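Local coordinates for protein RNA-dependent RNA Polymerase (Bombyx mori cytoplasmic polyhedrosis virus, PDB 6TZ0) that catalyses RNA-templated RNA synthesis, making plus strands during transcription and probably complementary minus strands during genome replication, at residues Q509-D512 and N516-Q519; N754-E759 and I787-F792; L780-G785 and A835-P840. All coordinates share one frame; numbering follows the deposited sequence.

Contact 1 (Q509-D512 and N516-Q519); sequences QIYD and NAAQ
The ring of Tyr511 meets Ala517 at its rim and Gln519 over one face, so a single aromatic side chain carries the whole contact. The apolar part is small: the methyl of Ala517 lies near the ring plane, with CB 3.6 Å from Tyr511 CD1, and reaches along the same edge to CE1. The second part is the Gln519 amide over the ring face, its side chain crossing that of the tyrosine at about a right angle. Its OE1 stands 3.5 Å above the Tyr511 ring plane, displaced toward the rim, and the amide and ring planes are inclined by 39°, so the two groups do not stack flat. Extended beyond CG, the glutamine chain carries NE2 to within 3.4 Å of Tyr511 CZ. NE2 is equally close to the phenol OH, but the angle is too poor for a hydrogen bond, and the amide lies against the ring without one. Tyr511 itself comes from the short turn that follows helix 501-508, where a weak bond joins Asp512 N to Gln509 O.

Both segments belong to the connection from helix 501-508 to helix 530-535 in the polymerase domain. Tyr511 also rests on Thr646 and Thr649 of helix 644-665. In 516-519, Ala518 pairs through its backbone with Ile677, at the end of the first strand of the hairpin 672-677/682-687; between those strands lie Asp680 and Asp681, the metal-binding aspartates of the GDD motif.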
loop_
_atom_site.group_PDB
_atom_site.type_symbol
_atom_site.label_atom_id
_atom_site.label_comp_id
_atom_site.label_asym_id
_atom_site.label_seq_id
_atom_site.Cartn_x
_atom_site.Cartn_y
_atom_site.Cartn_z
ATOM N N GLN A 509 8.988 -14.456 -6.231
ATOM C CA GLN A 509 9.825 -15.634 -6.074
ATOM C C GLN A 509 11.308 -15.336 -6.229
ATOM O O GLN A 509 12.130 -16.150 -5.799
ATOM C CB GLN A 509 9.418 -16.705 -7.079
ATOM C CG GLN A 509 7.975 -17.126 -6.983
ATOM C CD GLN A 509 7.614 -17.721 -5.645
ATOM O OE1 GLN A 509 8.390 -18.457 -5.044
ATOM N NE2 GLN A 509 6.420 -17.402 -5.169
ATOM N N ILE A 510 11.674 -14.193 -6.815
ATOM C CA ILE A 510 13.085 -13.887 -7.045
ATOM C C ILE A 510 13.791 -13.446 -5.771
ATOM O O ILE A 510 15.026 -13.434 -5.728
ATOM C CB ILE A 510 13.206 -12.836 -8.168
ATOM C CG1 ILE A 510 14.590 -12.871 -8.825
ATOM C CG2 ILE A 510 12.947 -11.447 -7.640
ATOM C CD1 ILE A 510 14.687 -12.123 -10.122
ATOM N N TYR A 511 13.043 -13.120 -4.711
ATOM C CA TYR A 511 13.674 -12.764 -3.446
ATOM C C TYR A 511 14.354 -13.951 -2.787
ATOM O O TYR A 511 15.288 -13.759 -2.005
ATOM C CB TYR A 511 12.664 -12.193 -2.457
ATOM C CG TYR A 511 11.973 -10.930 -2.889
ATOM C CD1 TYR A 511 12.692 -9.777 -3.118
ATOM C CD2 TYR A 511 10.593 -10.861 -2.958
ATOM C CE1 TYR A 511 12.068 -8.612 -3.483
ATOM C CE2 TYR A 511 9.958 -9.695 -3.315
ATOM C CZ TYR A 511 10.705 -8.575 -3.578
ATOM O OH TYR A 511 10.092 -7.405 -3.931
ATOM N N ASP A 512 13.910 -15.164 -3.080
ATOM C CA ASP A 512 14.515 -16.370 -2.542
ATOM C C ASP A 512 15.684 -16.863 -3.376
ATOM O O ASP A 512 16.222 -17.935 -3.089
ATOM C CB ASP A 512 13.467 -17.474 -2.435
ATOM C CG ASP A 512 12.387 -17.148 -1.435
ATOM O OD1 ASP A 512 12.672 -16.412 -0.468
ATOM O OD2 ASP A 512 11.247 -17.622 -1.618
ATOM N N ASN A 516 20.001 -9.407 -2.978
ATOM C CA ASN A 516 20.026 -7.983 -3.275
ATOM C C ASN A 516 18.666 -7.317 -3.083
ATOM O O ASN A 516 18.284 -6.435 -3.852
ATOM C CB ASN A 516 20.589 -7.742 -4.676
ATOM C CG ASN A 516 19.871 -8.504 -5.751
ATOM O OD1 ASN A 516 18.843 -9.119 -5.513
ATOM N ND2 ASN A 516 20.436 -8.491 -6.953
ATOM N N ALA A 517 17.934 -7.738 -2.057
ATOM C CA ALA A 517 16.732 -7.062 -1.603
ATOM C C ALA A 517 16.782 -6.985 -0.087
ATOM O O ALA A 517 17.504 -7.740 0.566
ATOM C CB ALA A 517 15.464 -7.777 -2.062
ATOM N N ALA A 518 15.993 -6.071 0.477
ATOM C CA ALA A 518 16.090 -5.741 1.893
ATOM C C ALA A 518 14.873 -6.195 2.696
ATOM O O ALA A 518 14.707 -5.766 3.842
ATOM C CB ALA A 518 16.310 -4.238 2.063
ATOM N N GLN A 519 14.026 -7.064 2.131
ATOM C CA GLN A 519 12.825 -7.510 2.837
ATOM C C GLN A 519 13.123 -8.388 4.043
ATOM O O GLN A 519 12.304 -8.446 4.965
ATOM C CB GLN A 519 11.891 -8.292 1.913
ATOM C CG GLN A 519 11.127 -7.467 0.919
ATOM C CD GLN A 519 10.128 -8.286 0.144
ATOM O OE1 GLN A 519 10.065 -9.506 0.286
ATOM N NE2 GLN A 519 9.319 -7.616 -0.669
#

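Contact 2 (N754-E759 and I787-F792)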
loop_
_atom_site.group_PDB
_atom_site.type_symbol
_atom_site.label_atom_id
_atom_site.label_comp_id
_atom_site.label_asym_id
_atom_site.label_seq_id
_atom_site.Cartn_x
_atom_site.Cartn_y
_atom_site.Cartn_z
ATOM N N ASN A 754 -5.679 2.921 28.405
ATOM C CA ASN A 754 -4.576 1.980 28.550
ATOM C C ASN A 754 -3.847 1.834 27.220
ATOM O O ASN A 754 -2.610 1.767 27.176
ATOM C CB ASN A 754 -5.118 0.633 29.027
ATOM C CG ASN A 754 -4.032 -0.334 29.444
ATOM O OD1 ASN A 754 -2.849 -0.000 29.481
ATOM N ND2 ASN A 754 -4.434 -1.561 29.742
ATOM N N LEU A 755 -4.610 1.803 26.125
ATOM C CA LEU A 755 -4.066 1.858 24.776
ATOM C C LEU A 755 -3.288 3.141 24.515
ATOM O O LEU A 755 -2.298 3.108 23.777
ATOM C CB LEU A 755 -5.198 1.735 23.754
ATOM C CG LEU A 755 -5.668 0.375 23.224
ATOM C CD1 LEU A 755 -4.566 -0.269 22.402
ATOM C CD2 LEU A 755 -6.136 -0.571 24.317
ATOM N N ALA A 756 -3.703 4.259 25.116
ATOM C CA ALA A 756 -2.967 5.509 24.965
ATOM C C ALA A 756 -1.600 5.432 25.628
ATOM O O ALA A 756 -0.606 5.910 25.070
ATOM C CB ALA A 756 -3.772 6.664 25.551
ATOM N N MET A 757 -1.529 4.825 26.813
ATOM C CA MET A 757 -0.235 4.637 27.454
ATOM C C MET A 757 0.622 3.630 26.711
ATOM O O MET A 757 1.846 3.775 26.688
ATOM C CB MET A 757 -0.408 4.205 28.905
ATOM C CG MET A 757 -0.832 5.319 29.812
ATOM S SD MET A 757 0.367 6.658 29.763
ATOM C CE MET A 757 1.761 5.893 30.574
ATOM N N MET A 758 0.007 2.623 26.085
ATOM C CA MET A 758 0.785 1.677 25.295
ATOM C C MET A 758 1.366 2.345 24.054
ATOM O O MET A 758 2.520 2.089 23.687
ATOM C CB MET A 758 -0.076 0.475 24.910
ATOM C CG MET A 758 0.715 -0.659 24.275
ATOM S SD MET A 758 -0.254 -2.107 23.817
ATOM C CE MET A 758 -1.038 -1.533 22.316
ATOM N N GLU A 759 0.596 3.235 23.426
ATOM C CA GLU A 759 1.093 3.997 22.284
ATOM C C GLU A 759 2.204 4.955 22.691
ATOM O O GLU A 759 3.209 5.094 21.978
ATOM C CB GLU A 759 -0.061 4.756 21.638
ATOM C CG GLU A 759 0.316 5.571 20.423
ATOM C CD GLU A 759 -0.875 6.274 19.806
ATOM O OE1 GLU A 759 -1.996 6.132 20.339
ATOM O OE2 GLU A 759 -0.692 6.971 18.787
ATOM N N ILE A 787 -0.631 14.963 32.688
ATOM C CA ILE A 787 -1.559 16.020 32.312
ATOM C C ILE A 787 -2.546 15.607 31.216
ATOM O O ILE A 787 -3.755 15.725 31.384
ATOM C CB ILE A 787 -0.787 17.285 31.893
ATOM C CG1 ILE A 787 -0.114 17.907 33.115
ATOM C CG2 ILE A 787 -1.708 18.285 31.220
ATOM C CD1 ILE A 787 1.065 18.789 32.785
ATOM N N CYS A 788 -2.019 15.108 30.105
ATOM C CA CYS A 788 -2.828 14.688 28.959
ATOM C C CYS A 788 -3.762 13.488 29.123
ATOM O O CYS A 788 -4.879 13.504 28.616
ATOM C CB CYS A 788 -1.935 14.484 27.733
ATOM S SG CYS A 788 -1.009 15.960 27.264
ATOM N N LEU A 789 -3.305 12.448 29.805
ATOM C CA LEU A 789 -4.098 11.229 29.970
ATOM C C LEU A 789 -4.800 11.052 31.320
ATOM O O LEU A 789 -5.298 9.971 31.618
ATOM C CB LEU A 789 -3.231 10.000 29.684
ATOM C CG LEU A 789 -2.418 10.005 28.389
ATOM C CD1 LEU A 789 -1.437 8.846 28.383
ATOM C CD2 LEU A 789 -3.328 9.928 27.175
ATOM N N ARG A 790 -4.836 12.097 32.136
ATOM C CA ARG A 790 -5.424 12.001 33.472
ATOM C C ARG A 790 -6.932 12.230 33.669
ATOM O O ARG A 790 -7.425 12.074 34.783
ATOM C CB ARG A 790 -4.643 12.899 34.432
ATOM C CG ARG A 790 -4.837 12.548 35.893
ATOM C CD ARG A 790 -3.753 13.176 36.743
ATOM N NE ARG A 790 -3.959 12.907 38.158
ATOM C CZ ARG A 790 -3.171 13.364 39.121
ATOM N NH1 ARG A 790 -2.123 14.111 38.814
ATOM N NH2 ARG A 790 -3.429 13.075 40.385
ATOM N N ARG A 791 -7.670 12.578 32.619
ATOM C CA ARG A 791 -9.101 12.860 32.788
ATOM C C ARG A 791 -10.083 11.819 32.254
ATOM O O ARG A 791 -10.000 11.400 31.103
ATOM C CB ARG A 791 -9.447 14.206 32.157
ATOM C CG ARG A 791 -8.817 15.402 32.841
ATOM C CD ARG A 791 -9.583 16.658 32.478
ATOM N NE ARG A 791 -11.014 16.474 32.690
ATOM C CZ ARG A 791 -11.901 17.461 32.690
ATOM N NH1 ARG A 791 -13.183 17.199 32.896
ATOM N NH2 ARG A 791 -11.507 18.710 32.490
ATOM N N PHE A 792 -11.003 11.398 33.118
ATOM C CA PHE A 792 -12.034 10.435 32.750
ATOM C C PHE A 792 -13.432 10.877 33.208
ATOM O O PHE A 792 -13.635 11.147 34.389
ATOM C CB PHE A 792 -11.686 9.077 33.362
ATOM C CG PHE A 792 -12.431 7.923 32.759
ATOM C CD1 PHE A 792 -12.180 7.524 31.458
ATOM C CD2 PHE A 792 -13.362 7.220 33.501
ATOM C CE1 PHE A 792 -12.859 6.457 30.903
ATOM C CE2 PHE A 792 -14.043 6.151 32.953
ATOM C CZ PHE A 792 -13.791 5.770 31.651
#
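Leu789 and Met757 both place CG beside the backbone N and anti to the carbonyl carbon (chi1 -50° for the leucine), and the two side chains thereby reach each other between the helix and the loop. In Leu789, chi2 (170°) puts CD1 anti to CA, and CD2 branches to the side of Ala756. Met757 is bent at chi2 and chi3, and its thioether stands out from the helix flank beside the leucine. The motif is helix-to-loop packing: an early turn of helix 754-766 is covered by the short link that leaves helix 774-786 and enters strand 791-795, an edge strand of a three-stranded antiparallel sheet. The region probably belongs to the thumb of the polymerase.

All of the contact is apolar and buried. Leu789 works as a fork, one branch for each helix residue: CD1 goes to the methionine, lying 3.2 Å from Met757 SD and 3.9 Å from Met757 CG, while CD2 goes to the neighbouring alanine. The nearest backbones are those of Ala756 and Leu789, with CA atoms 7.7 Å apart, a separation spanned by the leucine side chain and the alanine methyl. Outside the pair, Phe142 packs on Leu789 and Trp836 on Met757, extending the apolar cluster. Just beyond Leu789 the chain turns polar: Arg790 bonds through NE to the carbonyl O of Leu832, and Arg791, a residue of the ATP site, opens the strand beside Arg147. The leucine's second branch ends against the helix with CD2 3.7 Å from Ala756 CB.

Contact 3 (L780-G785 and A835-P840); sequences LGFFCG and AWLFMP
Phe782 and Phe838 approach each other obliquely, the first presenting CE1 to the edge of the second near its ring plane, with CE1 3.7 Å from Phe838 CZ. They join helix 774-786 to the 3-10 turn 835-837 and the residue after it, beyond strand 827-831, in the apolar core of what is probably the thumb region. Leu837 comes at about a right angle to the Phe782 side chain, and its CD1 rests 3.8 Å from Phe782 CE1, so the same corner of the ring serves both partners. Phe782 sends its ring out from the helix toward the turn because chi1 (171°) sets CG anti to the backbone N. The two aromatic rings are further packed by sequence neighbours: Leu837 CB sits over the centre of one face of Phe838, and Phe782 CD2 over the centre of one face of Phe783. Beyond the contact, backbone bonds pair Trp836 with Gly843 and Leu837 with Tyr845, and Ala847 lies against Phe838. One turn of helix further on, Gly785 has no side chain of its own, and the leucine's other methyl reaches the helix backbone there, with Leu837 CD2 4.1 Å from Gly785 O.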
loop_
_atom_site.group_PDB
_atom_site.type_symbol
_atom_site.label_atom_id
_atom_site.label_comp_id
_atom_site.label_asym_id
_atom_site.label_seq_id
_atom_site.Cartn_x
_atom_site.Cartn_y
_atom_site.Cartn_z
ATOM N N LEU A 780 9.508 13.979 30.261
ATOM C CA LEU A 780 8.509 14.480 29.325
ATOM C C LEU A 780 7.355 13.500 29.164
ATOM O O LEU A 780 6.186 13.907 29.134
ATOM C CB LEU A 780 9.170 14.758 27.981
ATOM C CG LEU A 780 8.316 15.366 26.884
ATOM C CD1 LEU A 780 7.821 16.718 27.322
ATOM C CD2 LEU A 780 9.145 15.491 25.645
ATOM N N GLY A 781 7.660 12.204 29.081
ATOM C CA GLY A 781 6.604 11.207 29.042
ATOM C C GLY A 781 5.812 11.109 30.331
ATOM O O GLY A 781 4.597 10.876 30.297
ATOM N N PHE A 782 6.476 11.296 31.480
ATOM C CA PHE A 782 5.760 11.336 32.753
ATOM C C PHE A 782 4.783 12.500 32.814
ATOM O O PHE A 782 3.654 12.342 33.285
ATOM C CB PHE A 782 6.740 11.422 33.920
ATOM C CG PHE A 782 6.079 11.679 35.248
ATOM C CD1 PHE A 782 5.346 10.693 35.880
ATOM C CD2 PHE A 782 6.206 12.913 35.867
ATOM C CE1 PHE A 782 4.743 10.937 37.101
ATOM C CE2 PHE A 782 5.609 13.159 37.079
ATOM C CZ PHE A 782 4.877 12.171 37.698
ATOM N N PHE A 783 5.184 13.674 32.325
ATOM C CA PHE A 783 4.256 14.799 32.386
ATOM C C PHE A 783 3.168 14.724 31.325
ATOM O O PHE A 783 2.058 15.216 31.560
ATOM C CB PHE A 783 4.995 16.125 32.305
ATOM C CG PHE A 783 5.589 16.536 33.603
ATOM C CD1 PHE A 783 4.769 16.949 34.633
ATOM C CD2 PHE A 783 6.952 16.525 33.800
ATOM C CE1 PHE A 783 5.293 17.326 35.838
ATOM C CE2 PHE A 783 7.482 16.911 35.004
ATOM C CZ PHE A 783 6.648 17.308 36.022
ATOM N N CYS A 784 3.426 14.096 30.176
ATOM C CA CYS A 784 2.325 13.953 29.229
ATOM C C CYS A 784 1.378 12.839 29.651
ATOM O O CYS A 784 0.247 12.773 29.162
ATOM C CB CYS A 784 2.830 13.705 27.809
ATOM S SG CYS A 784 3.430 12.059 27.489
ATOM N N GLY A 785 1.815 11.948 30.542
ATOM C CA GLY A 785 0.867 11.053 31.181
ATOM C C GLY A 785 0.151 11.689 32.357
ATOM O O GLY A 785 -0.996 11.346 32.651
ATOM N N ALA A 835 -0.315 7.080 40.660
ATOM C CA ALA A 835 0.184 5.723 40.834
ATOM C C ALA A 835 -0.310 4.779 39.748
ATOM O O ALA A 835 0.261 3.700 39.585
ATOM C CB ALA A 835 -0.213 5.185 42.206
ATOM N N TRP A 836 -1.341 5.169 38.996
ATOM C CA TRP A 836 -1.832 4.348 37.894
ATOM C C TRP A 836 -0.832 4.279 36.747
ATOM O O TRP A 836 -0.858 3.326 35.961
ATOM C CB TRP A 836 -3.164 4.904 37.395
ATOM C CG TRP A 836 -3.785 4.083 36.331
ATOM C CD1 TRP A 836 -4.474 2.921 36.487
ATOM C CD2 TRP A 836 -3.681 4.304 34.926
ATOM N NE1 TRP A 836 -4.857 2.433 35.265
ATOM C CE2 TRP A 836 -4.373 3.262 34.288
ATOM C CE3 TRP A 836 -3.075 5.289 34.145
ATOM C CZ2 TRP A 836 -4.484 3.181 32.907
ATOM C CZ3 TRP A 836 -3.191 5.212 32.780
ATOM C CH2 TRP A 836 -3.889 4.166 32.173
ATOM N N LEU A 837 0.063 5.265 36.642
ATOM C CA LEU A 837 1.065 5.279 35.583
ATOM C C LEU A 837 2.075 4.147 35.699
ATOM O O LEU A 837 2.722 3.811 34.707
ATOM C CB LEU A 837 1.816 6.609 35.582
ATOM C CG LEU A 837 1.061 7.858 35.147
ATOM C CD1 LEU A 837 1.901 9.095 35.389
ATOM C CD2 LEU A 837 0.713 7.746 33.689
ATOM N N PHE A 838 2.220 3.534 36.869
ATOM C CA PHE A 838 3.334 2.631 37.099
ATOM C C PHE A 838 2.877 1.211 37.386
ATOM O O PHE A 838 3.609 0.449 38.021
ATOM C CB PHE A 838 4.181 3.164 38.251
ATOM C CG PHE A 838 4.498 4.622 38.128
ATOM C CD1 PHE A 838 5.399 5.078 37.188
ATOM C CD2 PHE A 838 3.901 5.538 38.972
ATOM C CE1 PHE A 838 5.683 6.427 37.081
ATOM C CE2 PHE A 838 4.189 6.883 38.874
ATOM C CZ PHE A 838 5.084 7.325 37.930
ATOM N N MET A 839 1.698 0.830 36.925
ATOM C CA MET A 839 1.073 -0.397 37.377
ATOM C C MET A 839 0.968 -1.444 36.280
ATOM O O MET A 839 1.006 -1.118 35.089
ATOM C CB MET A 839 -0.317 -0.088 37.948
ATOM C CG MET A 839 -0.276 0.496 39.348
ATOM S SD MET A 839 0.272 -0.700 40.589
ATOM C CE MET A 839 1.985 -0.251 40.874
ATOM N N PRO A 840 0.895 -2.725 36.652
ATOM C CA PRO A 840 0.541 -3.759 35.673
ATOM C C PRO A 840 -0.863 -3.530 35.146
ATOM O O PRO A 840 -1.804 -3.329 35.918
ATOM C CB PRO A 840 0.634 -5.056 36.481
ATOM C CG PRO A 840 1.529 -4.740 37.586
ATOM C CD PRO A 840 1.283 -3.318 37.940
#

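In the fold
Contact 1 closes before the other two open and lies about 41 Å from contact 2 and 43 Å from contact 3, centre to centre, on the opposite side of the chain's centre. It belongs to the catalytic polymerase domain. Contacts 2 and 3 alternate along the chain and are neighbours, their centres about 8 Å apart: helix 754-766, helix 774-786 and strand 791-795 follow one another, and the turn at 835-840 returns to pack on the two helices. Met757 CE meets Leu837 CD2 at 3.8 Å, merging both into one hydrophobic core. That core lies close to ATP-site residues Arg147 and Arg791, well apart from the metal-binding aspartates near contact 1.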